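Local coordinates for erythromycin dehydratase (Saccharopolyspora erythraea, PDB 3EL6), which probably removes water from a beta-hydroxyacyl intermediate of erythromycin biosynthesis, acting as a dehydratase domain of the modular polyketide synthase, at residues S80-L85 against L101-P106; G113-M118 against A140-A145; Q235-G240 against M279-T284. All coordinates share one frame; numbering follows the deposited sequence.

Interaction 1 (S80-L85 against L101-P106); sequences SVLVDL and LVLQRP
L82 and V83, on helix 79-93, pack against L101 and L103 at the end of strand 97-103, where the central helix of one hot-dog half lies on its own curved sheet. The axes of helix 80-85 and strand 101-103 approach to 9.6 Å and run roughly antiparallel (152°); L101 and L103 both point from the strand toward the helix. CB of L82 lies 4.0 Å from CD2 of L103 and somewhat farther from CD2 of L101, so it rests against both leucine methyls. With chi1 at -59°, CG stands opposite the carbonyl carbon, and the branch crosses L103 at a slant, its CD1 meeting CD2 of L103 at 3.9 Å. The side chain of L82 also touches H150 on strand 148-156. V83 uses its CG2 methyl, 3.8 Å from CD2 of L101. That leucine methyl also reaches the helix backbone, lying 3.9 Å from the carbonyl O of L82. Beside this layer, V83 and L103 both touch W254 of strand 251-259, which pairs with strand 97-103 at the joint between the two halves of the double hot dog, while V83 also meets L230 on helix 227-235. The polar residues of the turn are committed to other parts of the chain: D84 bonds H37 and F225, and S80 bonds the carbonyl of P227. Methyl packing and the exclusion of water therefore hold helix to strand, while the backbone of L101 and L103 is hydrogen-bonded to W254 and F252 of strand 251-259.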
loop_
_atom_site.group_PDB
_atom_site.type_symbol
_atom_site.label_atom_id
_atom_site.label_comp_id
_atom_site.label_asym_id
_atom_site.label_seq_id
_atom_site.Cartn_x
_atom_site.Cartn_y
_atom_site.Cartn_z
ATOM N N SER A 80 -20.750 2.428 -11.743
ATOM C CA SER A 80 -21.187 2.656 -10.377
ATOM C C SER A 80 -20.493 1.731 -9.393
ATOM O O SER A 80 -20.391 2.050 -8.229
ATOM C CB SER A 80 -22.711 2.418 -10.258
ATOM O OG SER A 80 -22.968 1.090 -10.675
ATOM N N VAL A 81 -20.008 0.581 -9.849
ATOM C CA VAL A 81 -19.228 -0.280 -8.964
ATOM C C VAL A 81 -17.945 0.470 -8.500
ATOM O O VAL A 81 -17.519 0.355 -7.322
ATOM C CB VAL A 81 -18.864 -1.620 -9.700
ATOM C CG1 VAL A 81 -17.785 -2.444 -8.928
ATOM C CG2 VAL A 81 -20.189 -2.431 -9.836
ATOM N N LEU A 82 -17.305 1.121 -9.443
ATOM C CA LEU A 82 -16.056 1.847 -9.128
ATOM C C LEU A 82 -16.384 3.048 -8.278
ATOM O O LEU A 82 -15.595 3.426 -7.421
ATOM C CB LEU A 82 -15.339 2.268 -10.410
ATOM C CG LEU A 82 -14.975 1.065 -11.307
ATOM C CD1 LEU A 82 -14.007 1.505 -12.484
ATOM C CD2 LEU A 82 -14.446 -0.152 -10.512
ATOM N N VAL A 83 -17.534 3.696 -8.511
ATOM C CA VAL A 83 -17.897 4.878 -7.695
ATOM C C VAL A 83 -18.162 4.433 -6.242
ATOM O O VAL A 83 -17.695 5.040 -5.262
ATOM C CB VAL A 83 -19.151 5.603 -8.287
ATOM C CG1 VAL A 83 -19.750 6.711 -7.303
ATOM C CG2 VAL A 83 -18.824 6.155 -9.673
ATOM N N ASP A 84 -18.900 3.343 -6.067
ATOM C CA ASP A 84 -19.197 2.869 -4.697
ATOM C C ASP A 84 -17.897 2.453 -4.015
ATOM O O ASP A 84 -17.646 2.780 -2.875
ATOM C CB ASP A 84 -20.201 1.660 -4.767
ATOM C CG ASP A 84 -20.214 0.866 -3.463
ATOM O OD1 ASP A 84 -20.583 1.433 -2.392
ATOM O OD2 ASP A 84 -19.766 -0.307 -3.487
ATOM N N LEU A 85 -17.012 1.786 -4.755
ATOM C CA LEU A 85 -15.749 1.348 -4.113
ATOM C C LEU A 85 -14.930 2.586 -3.698
ATOM O O LEU A 85 -14.323 2.593 -2.660
ATOM C CB LEU A 85 -14.943 0.494 -5.106
ATOM C CG LEU A 85 -15.383 -0.997 -5.111
ATOM C CD1 LEU A 85 -14.733 -1.612 -6.308
ATOM C CD2 LEU A 85 -15.003 -1.734 -3.848
ATOM N N LEU A 101 -14.616 11.522 -10.021
ATOM C CA LEU A 101 -14.105 10.208 -10.500
ATOM C C LEU A 101 -14.333 10.138 -11.972
ATOM O O LEU A 101 -15.490 10.333 -12.458
ATOM C CB LEU A 101 -14.796 9.051 -9.756
ATOM C CG LEU A 101 -14.097 7.710 -10.060
ATOM C CD1 LEU A 101 -12.774 7.634 -9.289
ATOM C CD2 LEU A 101 -15.041 6.584 -9.681
ATOM N N VAL A 102 -13.246 9.918 -12.720
ATOM C CA VAL A 102 -13.328 9.844 -14.167
ATOM C C VAL A 102 -13.082 8.397 -14.552
ATOM O O VAL A 102 -12.071 7.782 -14.146
ATOM C CB VAL A 102 -12.280 10.751 -14.815
ATOM C CG1 VAL A 102 -12.357 10.638 -16.333
ATOM C CG2 VAL A 102 -12.546 12.167 -14.381
ATOM N N LEU A 103 -14.035 7.832 -15.264
ATOM C CA LEU A 103 -13.972 6.454 -15.635
ATOM C C LEU A 103 -13.302 6.303 -16.993
ATOM O O LEU A 103 -13.697 6.922 -17.978
ATOM C CB LEU A 103 -15.400 5.899 -15.642
ATOM C CG LEU A 103 -16.091 6.057 -14.261
ATOM C CD1 LEU A 103 -17.603 6.018 -14.348
ATOM C CD2 LEU A 103 -15.630 4.994 -13.279
ATOM N N GLN A 104 -12.307 5.454 -17.069
ATOM C CA GLN A 104 -11.746 5.143 -18.358
ATOM C C GLN A 104 -12.502 3.927 -18.882
ATOM O O GLN A 104 -13.667 3.673 -18.531
ATOM C CB GLN A 104 -10.220 4.920 -18.213
ATOM C CG GLN A 104 -9.421 6.270 -18.129
ATOM C CD GLN A 104 -9.135 6.840 -16.683
ATOM O OE1 GLN A 104 -9.592 7.940 -16.338
ATOM N NE2 GLN A 104 -8.332 6.121 -15.885
ATOM N N ARG A 105 -11.858 3.171 -19.734
ATOM C CA ARG A 105 -12.361 1.891 -20.155
ATOM C C ARG A 105 -13.163 1.147 -19.093
ATOM O O ARG A 105 -12.691 0.927 -17.963
ATOM C CB ARG A 105 -11.163 1.049 -20.519
ATOM C CG ARG A 105 -9.933 1.523 -19.768
ATOM C CD ARG A 105 -8.728 1.262 -20.598
ATOM N NE ARG A 105 -8.590 -0.179 -20.765
ATOM C CZ ARG A 105 -8.218 -0.954 -19.762
ATOM N NH1 ARG A 105 -8.101 -2.268 -19.944
ATOM N NH2 ARG A 105 -7.965 -0.380 -18.575
ATOM N N PRO A 106 -14.386 0.766 -19.448
ATOM C CA PRO A 106 -15.160 -0.113 -18.587
ATOM C C PRO A 106 -14.422 -1.420 -18.427
ATOM O O PRO A 106 -13.594 -1.777 -19.253
ATOM C CB PRO A 106 -16.482 -0.303 -19.347
ATOM C CG PRO A 106 -16.179 0.143 -20.719
ATOM C CD PRO A 106 -15.181 1.259 -20.566
#

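Interaction 2 (G113-M118 against A140-A145); sequences GALLRM and ADLADA
At the dimer interface, on the face of strand 114-123 turned away from helix 79-93, L115 and R117 receive L142 from a short 3-10 turn between strands 129-137 and 148-156. The two leucines reach toward each other tip to tip, CD1 of L115 lying 3.9 Å from CD1 of L142. The same L115 methyl comes within 4.4 Å of CB of A145, so it meets both the start of the turn and the residue that follows it. R117 and L142 reach toward each other from opposite directions, and NH2 of R117 is 3.5 Å from CD1 of L142, with the methyl oblique to the guanidinium plane. CG of R117 lies opposite the backbone N, but the chain then bends twice, at chi2 (101°) and chi3 (16°), which brings the head group round to the subunit boundary. There NH1 donates to the carbonyl of D45 of the second subunit and NH2 makes a weak bond to G31 O of that subunit; NE is weakly bonded to T55 of its own chain. Within the turn, D141 forms an Asx turn, its OD1 accepting from N of A143 at 2.9 Å, and the N-H arrives 44° out of the carboxylate plane. A backbone bond from D144 N to D141 O, also 2.9 Å, closes the 3-10 turn that presents L142. L142 itself packs on G31 of the second subunit. The arginine's charge is probably stabilised by the carbonyls of D45 and G31 of the second subunit and by T55 of its own chain, while L142 packs beside NH2 without a polar bond.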
loop_
_atom_site.group_PDB
_atom_site.type_symbol
_atom_site.label_atom_id
_atom_site.label_comp_id
_atom_site.label_asym_id
_atom_site.label_seq_id
_atom_site.Cartn_x
_atom_site.Cartn_y
_atom_site.Cartn_z
ATOM N N GLY A 113 -13.422 -13.720 -13.716
ATOM C CA GLY A 113 -13.521 -12.699 -12.646
ATOM C C GLY A 113 -12.441 -11.642 -12.841
ATOM O O GLY A 113 -11.691 -11.692 -13.812
ATOM N N ALA A 114 -12.348 -10.685 -11.923
ATOM C CA ALA A 114 -11.357 -9.610 -12.041
ATOM C C ALA A 114 -10.841 -9.260 -10.668
ATOM O O ALA A 114 -11.593 -9.343 -9.676
ATOM C CB ALA A 114 -12.003 -8.377 -12.714
ATOM N N LEU A 115 -9.541 -8.946 -10.562
ATOM C CA LEU A 115 -9.010 -8.411 -9.323
ATOM C C LEU A 115 -9.161 -6.906 -9.411
ATOM O O LEU A 115 -9.117 -6.326 -10.501
ATOM C CB LEU A 115 -7.509 -8.785 -9.170
ATOM C CG LEU A 115 -7.248 -10.265 -9.024
ATOM C CD1 LEU A 115 -5.773 -10.646 -9.323
ATOM C CD2 LEU A 115 -7.596 -10.639 -7.629
ATOM N N LEU A 116 -9.275 -6.263 -8.253
ATOM C CA LEU A 116 -9.446 -4.822 -8.145
ATOM C C LEU A 116 -8.378 -4.324 -7.172
ATOM O O LEU A 116 -8.001 -5.035 -6.207
ATOM C CB LEU A 116 -10.791 -4.508 -7.463
ATOM C CG LEU A 116 -11.965 -5.026 -8.275
ATOM C CD1 LEU A 116 -13.246 -5.012 -7.343
ATOM C CD2 LEU A 116 -12.079 -4.185 -9.506
ATOM N N ARG A 117 -7.879 -3.124 -7.436
ATOM C CA ARG A 117 -6.900 -2.505 -6.509
ATOM C C ARG A 117 -7.137 -1.003 -6.515
ATOM O O ARG A 117 -7.172 -0.367 -7.585
ATOM C CB ARG A 117 -5.482 -2.920 -6.953
ATOM C CG ARG A 117 -4.298 -2.234 -6.213
ATOM C CD ARG A 117 -3.550 -2.996 -5.106
ATOM N NE ARG A 117 -3.637 -4.431 -4.906
ATOM C CZ ARG A 117 -2.633 -5.262 -5.123
ATOM N NH1 ARG A 117 -1.472 -4.797 -5.636
ATOM N NH2 ARG A 117 -2.779 -6.557 -4.892
ATOM N N MET A 118 -7.372 -0.408 -5.334
ATOM C CA MET A 118 -7.531 1.028 -5.234
ATOM C C MET A 118 -6.373 1.566 -4.402
ATOM O O MET A 118 -6.008 0.946 -3.425
ATOM C CB MET A 118 -8.849 1.408 -4.528
ATOM C CG MET A 118 -10.072 1.168 -5.349
ATOM S SD MET A 118 -11.397 1.841 -4.367
ATOM C CE MET A 118 -11.498 0.666 -2.997
ATOM N N ALA A 140 -3.696 -16.431 -9.703
ATOM C CA ALA A 140 -3.471 -17.135 -8.452
ATOM C C ALA A 140 -2.432 -16.420 -7.611
ATOM O O ALA A 140 -2.561 -16.347 -6.403
ATOM C CB ALA A 140 -2.999 -18.551 -8.738
ATOM N N ASP A 141 -1.390 -15.932 -8.270
ATOM C CA ASP A 141 -0.273 -15.256 -7.608
ATOM C C ASP A 141 -0.336 -13.777 -7.951
ATOM O O ASP A 141 -0.287 -13.427 -9.140
ATOM C CB ASP A 141 1.027 -15.857 -8.137
ATOM C CG ASP A 141 2.258 -15.301 -7.444
ATOM O OD1 ASP A 141 2.214 -14.193 -6.834
ATOM O OD2 ASP A 141 3.307 -15.978 -7.542
ATOM N N LEU A 142 -0.496 -12.918 -6.938
ATOM C CA LEU A 142 -0.682 -11.508 -7.199
ATOM C C LEU A 142 0.512 -10.906 -7.972
ATOM O O LEU A 142 0.363 -9.876 -8.636
ATOM C CB LEU A 142 -0.987 -10.737 -5.928
ATOM C CG LEU A 142 -2.492 -10.526 -5.711
ATOM C CD1 LEU A 142 -3.036 -9.545 -6.734
ATOM C CD2 LEU A 142 -3.278 -11.825 -5.825
ATOM N N ALA A 143 1.683 -11.531 -7.884
ATOM C CA ALA A 143 2.843 -10.959 -8.633
ATOM C C ALA A 143 2.567 -11.009 -10.135
ATOM O O ALA A 143 3.113 -10.220 -10.909
ATOM C CB ALA A 143 4.164 -11.672 -8.298
ATOM N N ASP A 144 1.690 -11.915 -10.553
ATOM C CA ASP A 144 1.368 -12.075 -11.972
ATOM C C ASP A 144 0.287 -11.133 -12.509
ATOM O O ASP A 144 0.010 -11.148 -13.712
ATOM C CB ASP A 144 0.956 -13.517 -12.261
ATOM C CG ASP A 144 2.103 -14.499 -12.116
ATOM O OD1 ASP A 144 3.276 -14.152 -12.419
ATOM O OD2 ASP A 144 1.799 -15.639 -11.703
ATOM N N ALA A 145 -0.299 -10.288 -11.650
ATOM C CA ALA A 145 -1.491 -9.525 -12.025
ATOM C C ALA A 145 -1.160 -8.496 -13.113
ATOM O O ALA A 145 -0.235 -7.690 -12.963
ATOM C CB ALA A 145 -2.074 -8.796 -10.798
#

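Interaction 3 (Q235-G240 against M279-T284); sequences QTLSLG and MALRVT
L237 and M279 make an apolar contact between the loop after helix 227-235 and strand 278-284, sliding past each other in opposite directions. CG of L237 is 3.8 Å from SD of M279 and equally close to its CG, so the leucine branch point lies alongside the middle of the thioether chain. CG of M279 sits opposite the carbonyl carbon (chi1 -59°), which carries the sulfur along the flank of L237. One leucine methyl, CD1, continues to L281, meeting its CD2 at 4.0 Å. A second kind of contact sets a polar atom against a methyl: OG1 of T236 lies 3.6 Å from CD2 of L281, while the same hydroxyl is hydrogen-bonded to the carbonyl of V233. Within the loop, Q235 O accepts from both N and OG of S238, each at 2.9 Å, the hydroxyl arriving close to the line of the carbonyl (163°); two bonds from one residue hold this carbonyl, in the turn that carries T236 and L237. Among neighbouring elements, L237 also packs on L297 and V299 of strand 290-299, and L242 touches both L237 and M279. T236 meets L200 of strand 200-206 and L281 meets A271 of strand 266-273, so the segment after helix 227-235 packs on strands 200-206, 278-284 and 290-299.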
loop_
_atom_site.group_PDB
_atom_site.type_symbol
_atom_site.label_atom_id
_atom_site.label_comp_id
_atom_site.label_asym_id
_atom_site.label_seq_id
_atom_site.Cartn_x
_atom_site.Cartn_y
_atom_site.Cartn_z
ATOM N N GLN A 235 -29.417 5.698 -14.093
ATOM C CA GLN A 235 -30.367 5.416 -15.194
ATOM C C GLN A 235 -31.414 6.508 -15.385
ATOM O O GLN A 235 -31.968 6.607 -16.461
ATOM C CB GLN A 235 -31.053 4.065 -15.034
ATOM C CG GLN A 235 -30.183 2.837 -15.310
ATOM C CD GLN A 235 -30.990 1.581 -14.993
ATOM O OE1 GLN A 235 -32.179 1.540 -15.307
ATOM N NE2 GLN A 235 -30.380 0.602 -14.288
ATOM N N THR A 236 -31.656 7.325 -14.365
ATOM C CA THR A 236 -32.665 8.354 -14.525
ATOM C C THR A 236 -32.279 9.312 -15.664
ATOM O O THR A 236 -33.151 10.005 -16.229
ATOM C CB THR A 236 -32.952 9.114 -13.247
ATOM O OG1 THR A 236 -31.772 9.827 -12.853
ATOM C CG2 THR A 236 -33.359 8.139 -12.078
ATOM N N LEU A 237 -30.977 9.396 -16.000
ATOM C CA LEU A 237 -30.562 10.302 -17.067
ATOM C C LEU A 237 -31.150 9.886 -18.408
ATOM O O LEU A 237 -31.263 10.721 -19.325
ATOM C CB LEU A 237 -29.028 10.392 -17.189
ATOM C CG LEU A 237 -28.394 11.491 -16.284
ATOM C CD1 LEU A 237 -28.672 11.291 -14.838
ATOM C CD2 LEU A 237 -26.834 11.634 -16.515
ATOM N N SER A 238 -31.512 8.612 -18.550
ATOM C CA SER A 238 -32.112 8.148 -19.789
ATOM C C SER A 238 -33.557 8.642 -19.982
ATOM O O SER A 238 -34.088 8.576 -21.098
ATOM C CB SER A 238 -32.057 6.618 -19.890
ATOM O OG SER A 238 -33.057 6.010 -19.060
ATOM N N LEU A 239 -34.173 9.154 -18.926
ATOM C CA LEU A 239 -35.588 9.549 -18.964
ATOM C C LEU A 239 -35.811 11.022 -19.337
ATOM O O LEU A 239 -36.956 11.453 -19.530
ATOM C CB LEU A 239 -36.246 9.284 -17.610
ATOM C CG LEU A 239 -36.226 7.823 -17.133
ATOM C CD1 LEU A 239 -36.849 7.702 -15.742
ATOM C CD2 LEU A 239 -36.928 6.922 -18.149
ATOM N N GLY A 240 -34.728 11.793 -19.394
ATOM C CA GLY A 240 -34.830 13.238 -19.589
ATOM C C GLY A 240 -34.446 13.618 -21.005
ATOM O O GLY A 240 -34.358 12.751 -21.890
ATOM N N MET A 279 -26.334 15.833 -15.789
ATOM C CA MET A 279 -27.397 16.198 -14.874
ATOM C C MET A 279 -26.901 16.098 -13.468
ATOM O O MET A 279 -25.984 15.295 -13.206
ATOM C CB MET A 279 -28.626 15.257 -15.002
ATOM C CG MET A 279 -29.247 15.224 -16.430
ATOM S SD MET A 279 -30.869 14.357 -16.485
ATOM C CE MET A 279 -31.947 15.615 -15.739
ATOM N N ALA A 280 -27.516 16.870 -12.567
ATOM C CA ALA A 280 -27.238 16.836 -11.129
ATOM C C ALA A 280 -28.217 15.867 -10.513
ATOM O O ALA A 280 -29.321 15.727 -11.004
ATOM C CB ALA A 280 -27.453 18.177 -10.519
ATOM N N LEU A 281 -27.833 15.201 -9.446
ATOM C CA LEU A 281 -28.742 14.238 -8.854
ATOM C C LEU A 281 -28.930 14.522 -7.397
ATOM O O LEU A 281 -27.979 14.804 -6.658
ATOM C CB LEU A 281 -28.180 12.809 -9.031
ATOM C CG LEU A 281 -28.084 12.248 -10.435
ATOM C CD1 LEU A 281 -27.245 10.965 -10.529
ATOM C CD2 LEU A 281 -29.533 11.917 -10.943
ATOM N N ARG A 282 -30.155 14.385 -6.913
ATOM C CA ARG A 282 -30.381 14.524 -5.515
ATOM C C ARG A 282 -31.146 13.300 -5.063
ATOM O O ARG A 282 -32.196 13.018 -5.636
ATOM C CB ARG A 282 -31.250 15.771 -5.261
ATOM C CG ARG A 282 -31.485 16.024 -3.795
ATOM C CD ARG A 282 -31.778 17.511 -3.533
ATOM N NE ARG A 282 -31.751 17.837 -2.094
ATOM C CZ ARG A 282 -30.713 18.359 -1.448
ATOM N NH1 ARG A 282 -29.574 18.637 -2.096
ATOM N NH2 ARG A 282 -30.809 18.590 -0.130
ATOM N N VAL A 283 -30.639 12.576 -4.083
ATOM C CA VAL A 283 -31.148 11.266 -3.773
ATOM C C VAL A 283 -31.607 11.284 -2.325
ATOM O O VAL A 283 -30.807 11.614 -1.401
ATOM C CB VAL A 283 -30.037 10.145 -3.910
ATOM C CG1 VAL A 283 -30.639 8.780 -3.501
ATOM C CG2 VAL A 283 -29.458 10.138 -5.339
ATOM N N THR A 284 -32.880 10.964 -2.095
ATOM C CA THR A 284 -33.411 10.889 -0.717
ATOM C C THR A 284 -34.002 9.537 -0.370
ATOM O O THR A 284 -34.260 8.744 -1.286
ATOM C CB THR A 284 -34.554 11.920 -0.497
ATOM O OG1 THR A 284 -35.490 11.799 -1.576
ATOM C CG2 THR A 284 -33.997 13.346 -0.598
#

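Interaction 1 lies near the middle of the chain, and its centre is about 17 Å from those of both other contacts; interactions 2 and 3 fall on opposite sides, with centres about 34 Å apart. Interactions 1 and 2 touch: L85 packs through CD1 on CD1 of L116 at 3.9 Å, and M118 also meets it, so strand 114-123 covers the helix with one face and the dimer-side turn with the other. Interactions 1 and 3 stay about 8 Å apart at nearest atoms but share D231, which touches S80 and bonds Q235. In double hot-dog dehydratases the active site generally lies where the two halves meet, and interaction 1, beside that joint, is probably near it.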